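Local coordinates for spore coat polysaccharide biosynthesis protein SpsE (Bacillus subtilis, PDB 1VLI) that probably acts as an N-acylneuraminate-9-phosphate synthase, a sialic acid synthase-like enzyme, in the biosynthesis of spore coat polysaccharide, at residues A[37-42]-A[61-66]; A[48-53]-A[111-116]; A[138-143]-A[148-153]; A[207-212]-A[235-240]; A[230-235]-A[292-297]. All coordinates share one frame; numbering follows the deposited sequence.

Contact 1: A[37-42]-A[61-66]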
# COMPACT_ATOMS: atom_id res chain seq x y z
N ILE A 37 8.00 10.68 3.65
CA ILE A 37 8.94 11.68 3.14
C ILE A 37 9.47 12.59 4.26
O ILE A 37 10.09 13.60 3.98
CB ILE A 37 8.34 12.53 1.98
CG1 ILE A 37 7.15 13.37 2.43
CG2 ILE A 37 8.00 11.66 0.79
CD1 ILE A 37 6.74 14.44 1.36
N ASN A 38 9.26 12.18 5.51
CA ASN A 38 9.61 12.98 6.68
C ASN A 38 11.12 13.21 6.92
O ASN A 38 11.50 13.75 7.96
CB ASN A 38 8.95 12.41 7.94
CG ASN A 38 7.42 12.58 7.96
OD1 ASN A 38 6.84 13.30 7.14
ND2 ASN A 38 6.77 11.92 8.91
N HIS A 39 11.96 12.82 5.97
CA HIS A 39 13.40 13.15 6.00
C HIS A 39 13.69 14.56 5.46
O HIS A 39 14.83 15.03 5.52
CB HIS A 39 14.17 12.12 5.17
CG HIS A 39 13.59 11.91 3.80
ND1 HIS A 39 13.67 12.85 2.80
CD2 HIS A 39 12.93 10.85 3.26
CE1 HIS A 39 13.10 12.39 1.70
NE2 HIS A 39 12.64 11.18 1.96
N ASP A 40 12.66 15.19 4.90
CA ASP A 40 12.68 16.54 4.36
C ASP A 40 13.81 16.79 3.33
O ASP A 40 14.32 17.89 3.24
CB ASP A 40 12.74 17.56 5.51
CG ASP A 40 11.44 17.62 6.33
OD1 ASP A 40 10.34 17.27 5.81
OD2 ASP A 40 11.43 18.04 7.52
N GLY A 41 14.19 15.75 2.58
CA GLY A 41 15.31 15.81 1.63
C GLY A 41 16.70 15.89 2.23
O GLY A 41 17.66 16.24 1.55
N LYS A 42 16.82 15.55 3.50
CA LYS A 42 18.11 15.56 4.18
C LYS A 42 18.47 14.13 4.57
O LYS A 42 17.76 13.50 5.38
CB LYS A 42 18.03 16.46 5.41
CG LYS A 42 17.60 17.88 5.10
CD LYS A 42 18.14 18.86 6.14
CE LYS A 42 17.12 19.20 7.21
NZ LYS A 42 15.94 19.86 6.59
N VAL A 61 11.18 -0.38 8.53
CA VAL A 61 11.06 1.06 8.36
C VAL A 61 10.74 1.26 6.91
O VAL A 61 11.35 0.63 6.03
CB VAL A 61 12.36 1.81 8.76
CG1 VAL A 61 13.52 1.39 7.85
CG2 VAL A 61 12.15 3.35 8.72
N LYS A 62 9.74 2.09 6.65
CA LYS A 62 9.23 2.26 5.31
C LYS A 62 9.40 3.69 4.77
O LYS A 62 8.96 4.65 5.44
CB LYS A 62 7.77 1.83 5.28
CG LYS A 62 7.08 2.32 4.02
CD LYS A 62 6.35 1.22 3.36
CE LYS A 62 4.89 1.21 3.86
NZ LYS A 62 4.15 2.42 3.44
N PHE A 63 10.02 3.80 3.58
CA PHE A 63 10.25 5.08 2.87
C PHE A 63 9.54 5.11 1.52
O PHE A 63 9.44 4.09 0.82
CB PHE A 63 11.75 5.31 2.62
CG PHE A 63 12.52 5.69 3.87
CD1 PHE A 63 12.61 7.02 4.27
CD2 PHE A 63 13.11 4.71 4.66
CE1 PHE A 63 13.27 7.38 5.43
CE2 PHE A 63 13.79 5.06 5.84
CZ PHE A 63 13.86 6.40 6.22
N GLN A 64 9.03 6.28 1.13
CA GLN A 64 8.54 6.49 -0.23
C GLN A 64 9.70 6.63 -1.21
O GLN A 64 10.59 7.47 -1.02
CB GLN A 64 7.70 7.75 -0.31
CG GLN A 64 6.67 7.74 -1.44
CD GLN A 64 5.86 9.03 -1.48
OE1 GLN A 64 5.96 9.80 -2.43
NE2 GLN A 64 5.07 9.28 -0.45
N MSE A 65 9.69 5.80 -2.25
CA MSE A 65 10.73 5.89 -3.27
C MSE A 65 10.29 6.59 -4.53
O MSE A 65 11.09 7.23 -5.19
CB MSE A 65 11.29 4.53 -3.59
CG MSE A 65 12.26 4.05 -2.53
SE MSE A 65 13.14 2.38 -3.06
CE MSE A 65 13.88 2.94 -4.74
N PHE A 66 9.01 6.49 -4.87
CA PHE A 66 8.53 6.99 -6.14
C PHE A 66 7.56 8.16 -5.99
O PHE A 66 6.79 8.21 -5.03
CB PHE A 66 7.97 5.84 -6.96
CG PHE A 66 8.88 4.65 -6.99
CD1 PHE A 66 9.95 4.58 -7.88
CD2 PHE A 66 8.73 3.62 -6.07
CE1 PHE A 66 10.81 3.50 -7.88
CE2 PHE A 66 9.60 2.53 -6.05
CZ PHE A 66 10.64 2.47 -6.95
O HOH W 1 11.03 9.34 0.96
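His39 and Phe63 make the aromatic half of this contact. The rings meet rim to rim: CD2 of His39 lies 4.0 Å from CD1 of Phe63, each atom near the plane of the other ring. Trp102 adds an edge-to-face partner to the imidazole, and the phenyl ring also rests on Ile50. The aliphatic half is formed by Ile37 and Gln64, whose side chains run alongside each other in the same direction; the methyl CG2 of Ile37 comes within 4.1 Å of CB of Gln64.

Polar links involve both nitrogens of the imidazole. ND1 accepts a bond from Gly41 N at 3.0 Å, with the donor 12° out of the ring plane, which fixes the rotation of the ring and ties it to the type I' turn that His39 begins. At the other end a water lies at the ring edge, 2.6 Å from His39 NE2, and donates to Gln64 O at 2.8 Å, bridging the two segments. Ile37 O sits over the centre of one face. Chi1 of 50°, with CG between the backbone N and the carbonyl carbon, folds the ring back over its own loop, where ND1 meets Gly41 N. A leucine in place of His39 would probably leave the bridging water and Gly41 N without their ring partner.

Segment 37-42 follows strand 30-36 and segment 61-66 runs out of strand 60-63, at the C-terminal ends of these neighbouring parallel strands. This is the catalytic end of a TIM barrel, and the Gln64 side chain lies about 9 Å from the bound zinc ion.

Contact 2: A[48-53]-A[111-116]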
# COMPACT_ATOMS: atom_id res chain seq x y z
N ALA A 48 18.42 9.44 10.82
CA ALA A 48 17.84 9.66 12.16
C ALA A 48 16.46 8.98 12.30
O ALA A 48 16.12 8.46 13.37
CB ALA A 48 17.77 11.14 12.48
N LEU A 49 15.68 8.95 11.22
CA LEU A 49 14.38 8.27 11.24
C LEU A 49 14.59 6.77 11.43
O LEU A 49 14.03 6.19 12.34
CB LEU A 49 13.58 8.58 9.98
CG LEU A 49 12.93 9.97 9.98
CD1 LEU A 49 12.74 10.43 8.54
CD2 LEU A 49 11.60 9.98 10.75
N ILE A 50 15.46 6.19 10.61
CA ILE A 50 15.98 4.83 10.84
C ILE A 50 16.34 4.59 12.29
O ILE A 50 15.86 3.62 12.85
CB ILE A 50 17.17 4.51 9.87
CG1 ILE A 50 16.66 4.61 8.42
CG2 ILE A 50 17.74 3.11 10.12
CD1 ILE A 50 17.58 4.14 7.35
N ASP A 51 17.14 5.49 12.90
CA ASP A 51 17.52 5.37 14.33
C ASP A 51 16.32 5.28 15.23
O ASP A 51 16.26 4.42 16.12
CB ASP A 51 18.33 6.58 14.82
CG ASP A 51 19.77 6.59 14.31
OD1 ASP A 51 20.40 5.51 14.18
OD2 ASP A 51 20.37 7.65 14.03
N ALA A 52 15.38 6.20 15.04
CA ALA A 52 14.18 6.29 15.87
C ALA A 52 13.34 5.00 15.80
O ALA A 52 12.88 4.50 16.84
CB ALA A 52 13.34 7.49 15.46
N ALA A 53 13.19 4.46 14.59
CA ALA A 53 12.49 3.20 14.35
C ALA A 53 13.15 2.04 15.08
O ALA A 53 12.47 1.22 15.72
CB ALA A 53 12.44 2.91 12.87
N ARG A 111 20.39 -2.37 7.44
CA ARG A 111 20.94 -3.70 7.70
C ARG A 111 21.75 -3.70 8.97
O ARG A 111 21.70 -4.66 9.74
CB ARG A 111 21.79 -4.21 6.53
CG ARG A 111 21.95 -5.74 6.47
CD ARG A 111 21.75 -6.33 5.07
N GLU A 112 22.46 -2.62 9.23
CA GLU A 112 23.23 -2.60 10.45
C GLU A 112 22.45 -2.19 11.70
O GLU A 112 22.86 -2.54 12.80
CB GLU A 112 24.53 -1.83 10.27
CG GLU A 112 24.51 -0.41 10.79
CD GLU A 112 25.93 0.13 10.91
OE1 GLU A 112 26.67 -0.34 11.80
OE2 GLU A 112 26.29 1.02 10.09
N LYS A 113 21.31 -1.50 11.56
CA LYS A 113 20.49 -1.19 12.74
C LYS A 113 19.42 -2.29 12.93
O LYS A 113 18.52 -2.18 13.78
CB LYS A 113 19.90 0.23 12.70
CG LYS A 113 20.89 1.40 12.56
CD LYS A 113 21.89 1.57 13.75
CE LYS A 113 21.28 2.39 14.90
NZ LYS A 113 21.87 2.16 16.27
N GLN A 114 19.57 -3.36 12.15
CA GLN A 114 18.70 -4.53 12.17
C GLN A 114 17.23 -4.19 12.02
O GLN A 114 16.37 -4.71 12.75
CB GLN A 114 18.97 -5.39 13.40
CG GLN A 114 20.12 -6.34 13.20
CD GLN A 114 20.90 -6.58 14.48
OE1 GLN A 114 20.32 -6.92 15.52
NE2 GLN A 114 22.21 -6.39 14.40
N VAL A 115 16.95 -3.28 11.10
CA VAL A 115 15.59 -3.05 10.68
C VAL A 115 15.46 -3.35 9.19
O VAL A 115 16.44 -3.28 8.41
CB VAL A 115 15.03 -1.66 11.11
CG1 VAL A 115 15.27 -1.41 12.58
CG2 VAL A 115 15.65 -0.55 10.33
N ILE A 116 14.24 -3.71 8.80
CA ILE A 116 13.98 -4.15 7.45
C ILE A 116 13.42 -2.97 6.68
O ILE A 116 12.33 -2.45 7.01
CB ILE A 116 12.96 -5.32 7.46
CG1 ILE A 116 13.53 -6.55 8.20
CG2 ILE A 116 12.51 -5.66 6.03
CD1 ILE A 116 12.45 -7.60 8.55
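Lys113, the first residue after helix 103-112 to leave helical geometry, reaches back towards helix 43-56 and touches two of its residues. Near its root, CG lies 4.3 Å from the methyl CG2 of Ile50. Further out the chain bends at chi2 (-64°) and again at chi3 (-84°), and this double kink carries it obliquely across the side chain of Asp51. The approach to the carboxylate is made by a methylene and not by the ammonium: CE is 3.3 Å from Asp51 OD1, whereas NZ stays 4.2 Å from the same oxygen. The opposite charges therefore probably attract one another, but at a separation beyond that of a salt bridge. OD1 has a firmer partner in Tyr109 OH, a residue of helix 103-112, and that hydrogen bond helps to hold the carboxylate beside the lysine chain.

After Gln114 the chain turns towards the next strand, and Val115 brings the contact into the interior. Its CG2 meets CG2 of Ile50 at 4.2 Å, a methyl-to-methyl contact between buried side chains. The same Ile50 methyl thus serves both Lys113 and Val115, with the polar lysine end lying towards the partly exposed side. Val115 also packs on Val61 and Ile50 on Phe63, so both lean on strand 60-63. With Ile116 the segment enters strand 116-118, pairing through its backbone with Asp59 and Val61.

Helix 43-56 packed against the end of helix 103-112 and the turn leading into strand 116-118 is characteristic of the outer helical layer of a TIM barrel.

Contact 3: A[138-143]-A[148-153]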
# COMPACT_ATOMS: atom_id res chain seq x y z
N PHE A 138 6.99 -6.52 -1.11
CA PHE A 138 6.45 -5.45 -1.92
C PHE A 138 5.19 -4.99 -1.20
O PHE A 138 4.40 -5.81 -0.75
CB PHE A 138 6.11 -5.95 -3.31
CG PHE A 138 7.31 -6.29 -4.15
CD1 PHE A 138 8.02 -5.30 -4.83
CD2 PHE A 138 7.73 -7.62 -4.29
CE1 PHE A 138 9.14 -5.61 -5.63
CE2 PHE A 138 8.85 -7.95 -5.09
CZ PHE A 138 9.57 -6.94 -5.74
N LYS A 139 5.06 -3.68 -1.07
CA LYS A 139 3.94 -3.04 -0.45
C LYS A 139 3.13 -2.40 -1.59
O LYS A 139 3.69 -1.83 -2.50
CB LYS A 139 4.41 -2.05 0.63
CG LYS A 139 3.27 -1.19 1.24
CD LYS A 139 2.53 -1.89 2.38
CE LYS A 139 1.28 -1.13 2.84
NZ LYS A 139 0.13 -1.26 1.87
N ILE A 140 1.82 -2.55 -1.57
CA ILE A 140 0.94 -1.98 -2.59
C ILE A 140 -0.05 -1.07 -1.85
O ILE A 140 -0.59 -1.47 -0.84
CB ILE A 140 0.17 -3.11 -3.31
CG1 ILE A 140 1.12 -4.19 -3.87
CG2 ILE A 140 -0.82 -2.52 -4.34
CD1 ILE A 140 1.90 -3.80 -5.08
N ALA A 141 -0.24 0.15 -2.33
CA ALA A 141 -1.16 1.11 -1.73
C ALA A 141 -2.61 0.72 -2.06
O ALA A 141 -2.88 -0.04 -3.02
CB ALA A 141 -0.87 2.55 -2.29
N SER A 142 -3.54 1.33 -1.32
CA SER A 142 -4.97 1.07 -1.47
C SER A 142 -5.48 1.31 -2.88
O SER A 142 -6.26 0.50 -3.40
CB SER A 142 -5.79 1.90 -0.48
OG SER A 142 -5.48 1.56 0.86
N TYR A 143 -5.04 2.40 -3.52
CA TYR A 143 -5.61 2.80 -4.82
C TYR A 143 -5.15 1.92 -5.98
O TYR A 143 -5.77 1.92 -7.04
CB TYR A 143 -5.39 4.29 -5.12
CG TYR A 143 -5.99 5.19 -4.07
CD1 TYR A 143 -7.24 4.90 -3.51
CD2 TYR A 143 -5.31 6.33 -3.62
CE1 TYR A 143 -7.82 5.71 -2.53
CE2 TYR A 143 -5.88 7.16 -2.64
CZ TYR A 143 -7.13 6.84 -2.10
OH TYR A 143 -7.71 7.64 -1.14
N LEU A 148 -4.56 -4.93 -11.50
CA LEU A 148 -4.39 -6.37 -11.64
C LEU A 148 -3.15 -6.75 -12.45
O LEU A 148 -2.44 -7.67 -12.06
CB LEU A 148 -5.67 -7.03 -12.16
CG LEU A 148 -6.99 -6.81 -11.37
CD1 LEU A 148 -7.97 -7.84 -11.86
CD2 LEU A 148 -6.87 -6.91 -9.81
N PRO A 149 -2.86 -6.07 -13.56
CA PRO A 149 -1.60 -6.35 -14.27
C PRO A 149 -0.37 -6.12 -13.37
O PRO A 149 0.56 -6.93 -13.38
CB PRO A 149 -1.65 -5.40 -15.47
CG PRO A 149 -3.18 -5.14 -15.67
CD PRO A 149 -3.65 -5.03 -14.26
N LEU A 150 -0.40 -5.06 -12.56
CA LEU A 150 0.65 -4.86 -11.57
C LEU A 150 0.70 -5.96 -10.53
O LEU A 150 1.79 -6.44 -10.19
CB LEU A 150 0.54 -3.49 -10.89
CG LEU A 150 1.53 -3.25 -9.73
CD1 LEU A 150 3.05 -3.20 -10.22
CD2 LEU A 150 1.16 -2.03 -8.93
N LEU A 151 -0.45 -6.39 -10.01
CA LEU A 151 -0.43 -7.42 -8.98
C LEU A 151 0.15 -8.72 -9.52
O LEU A 151 0.84 -9.43 -8.82
CB LEU A 151 -1.84 -7.66 -8.37
CG LEU A 151 -2.49 -6.47 -7.67
CD1 LEU A 151 -3.93 -6.80 -7.28
CD2 LEU A 151 -1.69 -5.96 -6.44
N LYS A 152 -0.15 -9.03 -10.78
CA LYS A 152 0.32 -10.23 -11.47
C LYS A 152 1.83 -10.13 -11.68
O LYS A 152 2.56 -11.10 -11.51
CB LYS A 152 -0.40 -10.30 -12.81
CG LYS A 152 -0.45 -11.64 -13.49
CD LYS A 152 -1.00 -11.50 -14.92
CE LYS A 152 -1.35 -12.85 -15.58
NZ LYS A 152 -2.73 -12.88 -16.20
N TYR A 153 2.28 -8.95 -12.05
CA TYR A 153 3.67 -8.74 -12.43
C TYR A 153 4.57 -8.91 -11.22
O TYR A 153 5.57 -9.61 -11.28
CB TYR A 153 3.81 -7.33 -12.96
CG TYR A 153 5.16 -6.99 -13.52
CD1 TYR A 153 6.17 -6.50 -12.70
CD2 TYR A 153 5.41 -7.11 -14.87
CE1 TYR A 153 7.39 -6.16 -13.20
CE2 TYR A 153 6.64 -6.77 -15.39
CZ TYR A 153 7.63 -6.29 -14.55
OH TYR A 153 8.86 -5.93 -15.08
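Ile140 points from its strand at helix 148-155 and presents different branches to two successive leucines. The closer meeting is with Leu151, whose side chain it crosses at a slant: the methyl CD2 of the leucine rests against the fork of the isoleucine, 4.1 Å from Ile140 CG2 and 4.2 Å from Ile140 CG1. The far end of the longer branch serves Leu150, with Ile140 CD1 lying 4.3 Å from Leu150 CD2. The leucines leave the helix with different first torsions, CG anti to the backbone N in Leu150 (chi1 174°) but beside that nitrogen in Leu151 (chi1 -61°), and their CD2 methyls converge on the one isoleucine. All three residues are buried, and the contact is wholly apolar.

The preceding residue is used differently. Lys139 curls back so that NZ donates to Ile140 O at 2.8 Å, from above the carbonyl plane, and also bonds with Ser164 OG on the adjoining strand. Within the helical layer, Leu151 also packs on Ala176 and Thr179 of the adjacent helix 170-181.

Strand 138-140, helix 148-155 and strand 161-164 form a beta-alpha-beta crossover, the repeating element of the TIM barrel, with Ile140 packing strand against covering helix.

Contact 4: A[207-212]-A[235-240]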
# COMPACT_ATOMS: atom_id res chain seq x y z
N SER A 207 -13.75 -4.12 13.65
CA SER A 207 -14.41 -5.42 13.47
C SER A 207 -14.13 -6.00 12.07
O SER A 207 -14.36 -7.17 11.83
CB SER A 207 -15.92 -5.34 13.76
OG SER A 207 -16.49 -4.28 13.03
N VAL A 208 -13.58 -5.18 11.18
CA VAL A 208 -13.20 -5.63 9.87
C VAL A 208 -12.05 -6.63 9.90
O VAL A 208 -11.97 -7.53 9.04
CB VAL A 208 -12.82 -4.43 8.99
CG1 VAL A 208 -12.01 -4.86 7.75
CG2 VAL A 208 -14.05 -3.66 8.60
N ILE A 209 -11.16 -6.49 10.89
CA ILE A 209 -9.99 -7.36 10.98
C ILE A 209 -10.35 -8.86 11.14
O ILE A 209 -9.95 -9.63 10.28
CB ILE A 209 -9.01 -6.85 12.08
CG1 ILE A 209 -8.37 -5.53 11.61
CG2 ILE A 209 -7.96 -7.93 12.40
CD1 ILE A 209 -7.49 -4.84 12.69
N PRO A 210 -11.07 -9.27 12.21
CA PRO A 210 -11.60 -10.66 12.27
C PRO A 210 -12.45 -11.12 11.09
O PRO A 210 -12.33 -12.27 10.69
CB PRO A 210 -12.38 -10.73 13.60
CG PRO A 210 -12.49 -9.36 14.09
CD PRO A 210 -11.33 -8.55 13.47
N MSE A 211 -13.27 -10.24 10.52
CA MSE A 211 -14.05 -10.60 9.35
C MSE A 211 -13.11 -11.01 8.21
O MSE A 211 -13.26 -12.10 7.63
CB MSE A 211 -14.90 -9.41 8.91
CG MSE A 211 -15.87 -9.70 7.81
SE MSE A 211 -15.12 -9.58 6.05
CE MSE A 211 -14.89 -7.56 5.90
N LEU A 212 -12.14 -10.16 7.86
CA LEU A 212 -11.17 -10.53 6.81
C LEU A 212 -10.41 -11.81 7.13
O LEU A 212 -10.14 -12.60 6.26
CB LEU A 212 -10.18 -9.41 6.49
CG LEU A 212 -10.79 -8.16 5.88
CD1 LEU A 212 -9.71 -7.13 5.72
CD2 LEU A 212 -11.57 -8.43 4.53
N CYS A 235 -3.18 -1.26 19.76
CA CYS A 235 -3.40 -2.34 20.71
C CYS A 235 -4.76 -3.04 20.57
O CYS A 235 -4.85 -4.26 20.69
CB CYS A 235 -3.27 -1.83 22.14
SG CYS A 235 -1.56 -1.41 22.54
N ALA A 236 -5.82 -2.27 20.32
CA ALA A 236 -7.15 -2.86 20.14
C ALA A 236 -7.10 -3.78 18.91
O ALA A 236 -7.57 -4.89 18.96
CB ALA A 236 -8.19 -1.79 19.99
N ALA A 237 -6.47 -3.31 17.84
CA ALA A 237 -6.29 -4.12 16.62
C ALA A 237 -5.57 -5.44 16.90
O ALA A 237 -6.02 -6.50 16.45
CB ALA A 237 -5.53 -3.33 15.57
N VAL A 238 -4.45 -5.35 17.64
CA VAL A 238 -3.65 -6.52 17.99
C VAL A 238 -4.49 -7.50 18.78
O VAL A 238 -4.47 -8.71 18.51
CB VAL A 238 -2.38 -6.11 18.80
CG1 VAL A 238 -1.75 -7.30 19.56
CG2 VAL A 238 -1.37 -5.47 17.88
N ARG A 239 -5.27 -7.01 19.73
CA ARG A 239 -6.09 -7.94 20.50
C ARG A 239 -7.36 -8.41 19.78
O ARG A 239 -8.08 -9.24 20.30
CB ARG A 239 -6.25 -7.52 21.98
CG ARG A 239 -7.43 -6.68 22.38
CD ARG A 239 -7.30 -6.15 23.84
NE ARG A 239 -6.76 -4.79 23.81
CZ ARG A 239 -7.50 -3.68 23.79
NH1 ARG A 239 -8.85 -3.73 23.85
NH2 ARG A 239 -6.87 -2.49 23.70
N LEU A 240 -7.58 -7.90 18.56
CA LEU A 240 -8.55 -8.44 17.63
C LEU A 240 -7.90 -9.32 16.57
O LEU A 240 -8.56 -9.70 15.64
CB LEU A 240 -9.32 -7.32 16.90
CG LEU A 240 -10.48 -6.79 17.73
CD1 LEU A 240 -11.04 -5.51 17.18
CD2 LEU A 240 -11.56 -7.82 17.83
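Ile209 and Pro210 of helix 208-215 face Ala237 of helix 232-239 and, three residues further on, Leu240. Ile209 has CG1 anti to the carbonyl carbon (chi1 -69°) and an extended chi2 of 173°, a conformation that drives CD1 forward until it meets the methyl CB of Ala237 at 3.8 Å. Its other branch, CG2, takes a different target and lies 3.7 Å from Leu240 O. The same carbonyl oxygen is approached by the ring of Pro210, whose CD is also 3.7 Å away; these are contacts of carbon with a carbonyl oxygen, so this oxygen is packed here by hydrocarbon.

Both helices belong to the outer layer of the TIM barrel and cover strand 220-225 between them: Ile209 and Ala237 both touch Phe223. Small Ala237 lets the isoleucine come close to the helix backbone, Ala237 CA being 4.2 Å from Ile209 CD1.

Leu240 has CG beside its backbone N (chi1 -83°) and crosses the proline ring at a slant, with CD2 4.2 Å from Pro210 CG and CB at the same distance from Pro210 CD. Its backbone N is tied back to Ala237 O at 3.0 Å, fixing the position from which the side chain projects. Its other methyl, CD1, packs on Leu296 of helix 293-296.

Contact 5: A[230-235]-A[292-297]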
# COMPACT_ATOMS: atom_id res chain seq x y z
N PRO A 230 -1.15 7.24 20.11
CA PRO A 230 -0.08 6.24 20.00
C PRO A 230 -0.46 4.75 20.22
O PRO A 230 0.12 3.90 19.53
CB PRO A 230 0.97 6.70 21.04
CG PRO A 230 0.64 8.14 21.29
CD PRO A 230 -0.88 8.19 21.21
N THR A 231 -1.40 4.45 21.13
CA THR A 231 -1.69 3.05 21.53
C THR A 231 -3.15 2.55 21.39
O THR A 231 -3.36 1.34 21.26
CB THR A 231 -1.24 2.76 22.98
OG1 THR A 231 -1.68 3.82 23.85
CG2 THR A 231 0.29 2.77 23.13
N GLU A 232 -4.15 3.41 21.44
CA GLU A 232 -5.51 2.86 21.56
C GLU A 232 -5.96 1.99 20.37
O GLU A 232 -6.41 0.87 20.59
CB GLU A 232 -6.56 3.89 22.00
CG GLU A 232 -7.26 4.68 20.91
CD GLU A 232 -8.56 5.30 21.42
OE1 GLU A 232 -9.10 4.76 22.39
OE2 GLU A 232 -9.02 6.31 20.85
N ALA A 233 -5.77 2.46 19.14
CA ALA A 233 -6.13 1.65 17.99
C ALA A 233 -5.11 0.54 17.66
O ALA A 233 -5.55 -0.56 17.33
CB ALA A 233 -6.46 2.50 16.78
N PRO A 234 -3.78 0.81 17.69
CA PRO A 234 -2.79 -0.29 17.52
C PRO A 234 -3.06 -1.50 18.46
O PRO A 234 -3.17 -2.63 17.99
CB PRO A 234 -1.40 0.38 17.78
CG PRO A 234 -1.62 1.84 17.40
CD PRO A 234 -3.11 2.12 17.82
N CYS A 235 -3.18 -1.26 19.76
CA CYS A 235 -3.40 -2.34 20.71
C CYS A 235 -4.76 -3.04 20.57
O CYS A 235 -4.85 -4.26 20.69
CB CYS A 235 -3.27 -1.83 22.14
SG CYS A 235 -1.56 -1.41 22.54
N SER A 292 -13.91 -1.18 22.49
CA SER A 292 -15.07 -0.29 22.50
C SER A 292 -15.96 -0.35 21.25
O SER A 292 -15.51 -0.69 20.15
CB SER A 292 -14.65 1.16 22.79
OG SER A 292 -14.08 1.80 21.66
N GLU A 293 -17.25 -0.03 21.43
CA GLU A 293 -18.20 0.12 20.32
C GLU A 293 -17.68 1.08 19.27
O GLU A 293 -17.97 0.92 18.08
CB GLU A 293 -19.49 0.70 20.85
CG GLU A 293 -20.70 0.27 20.06
CD GLU A 293 -21.09 -1.15 20.40
OE1 GLU A 293 -20.47 -2.09 19.83
OE2 GLU A 293 -22.02 -1.32 21.23
N LYS A 294 -16.94 2.09 19.75
CA LYS A 294 -16.49 3.22 18.95
C LYS A 294 -15.41 2.73 18.02
O LYS A 294 -15.41 3.07 16.85
CB LYS A 294 -16.01 4.37 19.86
CG LYS A 294 -15.46 5.62 19.11
CD LYS A 294 -15.52 6.95 19.90
CE LYS A 294 -14.50 7.03 21.08
NZ LYS A 294 -13.06 7.21 20.69
N LEU A 295 -14.50 1.89 18.53
CA LEU A 295 -13.45 1.33 17.70
C LEU A 295 -13.91 0.16 16.83
O LEU A 295 -13.43 -0.00 15.71
CB LEU A 295 -12.23 0.92 18.54
CG LEU A 295 -11.49 2.05 19.25
CD1 LEU A 295 -10.58 1.46 20.30
CD2 LEU A 295 -10.73 2.94 18.27
N LEU A 296 -14.87 -0.64 17.31
CA LEU A 296 -15.33 -1.77 16.51
C LEU A 296 -15.98 -1.34 15.19
O LEU A 296 -15.65 -1.87 14.11
CB LEU A 296 -16.21 -2.74 17.31
CG LEU A 296 -15.41 -3.60 18.32
CD1 LEU A 296 -16.32 -4.43 19.23
CD2 LEU A 296 -14.33 -4.50 17.69
N GLY A 297 -16.84 -0.33 15.27
CA GLY A 297 -17.64 0.07 14.12
C GLY A 297 -18.39 -1.10 13.49
O GLY A 297 -18.89 -2.00 14.18
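The carboxylate of Glu232 is the flat group here, and Lys294 and Leu295 both approach it from helix 293-296. The methyl CD1 of Leu295 stands over one face, displaced towards OE1, from which it is 4.2 Å away. Lys294 NZ lies beyond OE2 at 4.1 Å, lifted somewhat from the plane to the same side as the leucine.

Chi1 of Glu232 is 89°, which lodges CG between the backbone N and the carbonyl carbon, and the rest of the chain runs out extended towards the other helix. Lys294 starts with CG anti to its backbone N, then bends at chi3 and chi4, crossing the glutamate at about a right angle. Leu295 is directed toward the facing segment and is buried; it also packs on Ser204.

Helix 293-296 is a single short turn whose start is fixed by its N-cap: Ser292 OG accepts from Leu295 N at 3.2 Å, with an N-H...O angle of 156°. This bond anchors the backbone of the very residue that faces the glutamate. Helix 232-239 is one of the outer helices of the TIM barrel, and short helix 293-296 packs against its start.

Since Glu232 and Lys294 are too far apart for a salt bridge, their attraction is probably modest and screened by solvent around the exposed lysine, while Leu295 supplies most of the buried surface on its side.

In the fold
Contacts 1 and 2 lie side by side, centres 13 Å apart, interleaved along the chain and joined by the backbone pairing of Val61 N with Ile116 O at 2.8 Å. Contacts 4 and 5 are closer still, 9 Å between centres, also interleaved; they share Cys235 and helix 232-239, and Ser207 OG probably bonds to Leu296 O at 2.8 Å. Contact 3 falls between these pairs in sequence, and touches contact 1 through the Lys62 and Lys139 chains. The two pairs are far apart, contacts 1 and 4 having centres 29 Å apart. The five contacts together sample the parallel barrel sheet, its end near the zinc ion, and the outer helices of the TIM barrel.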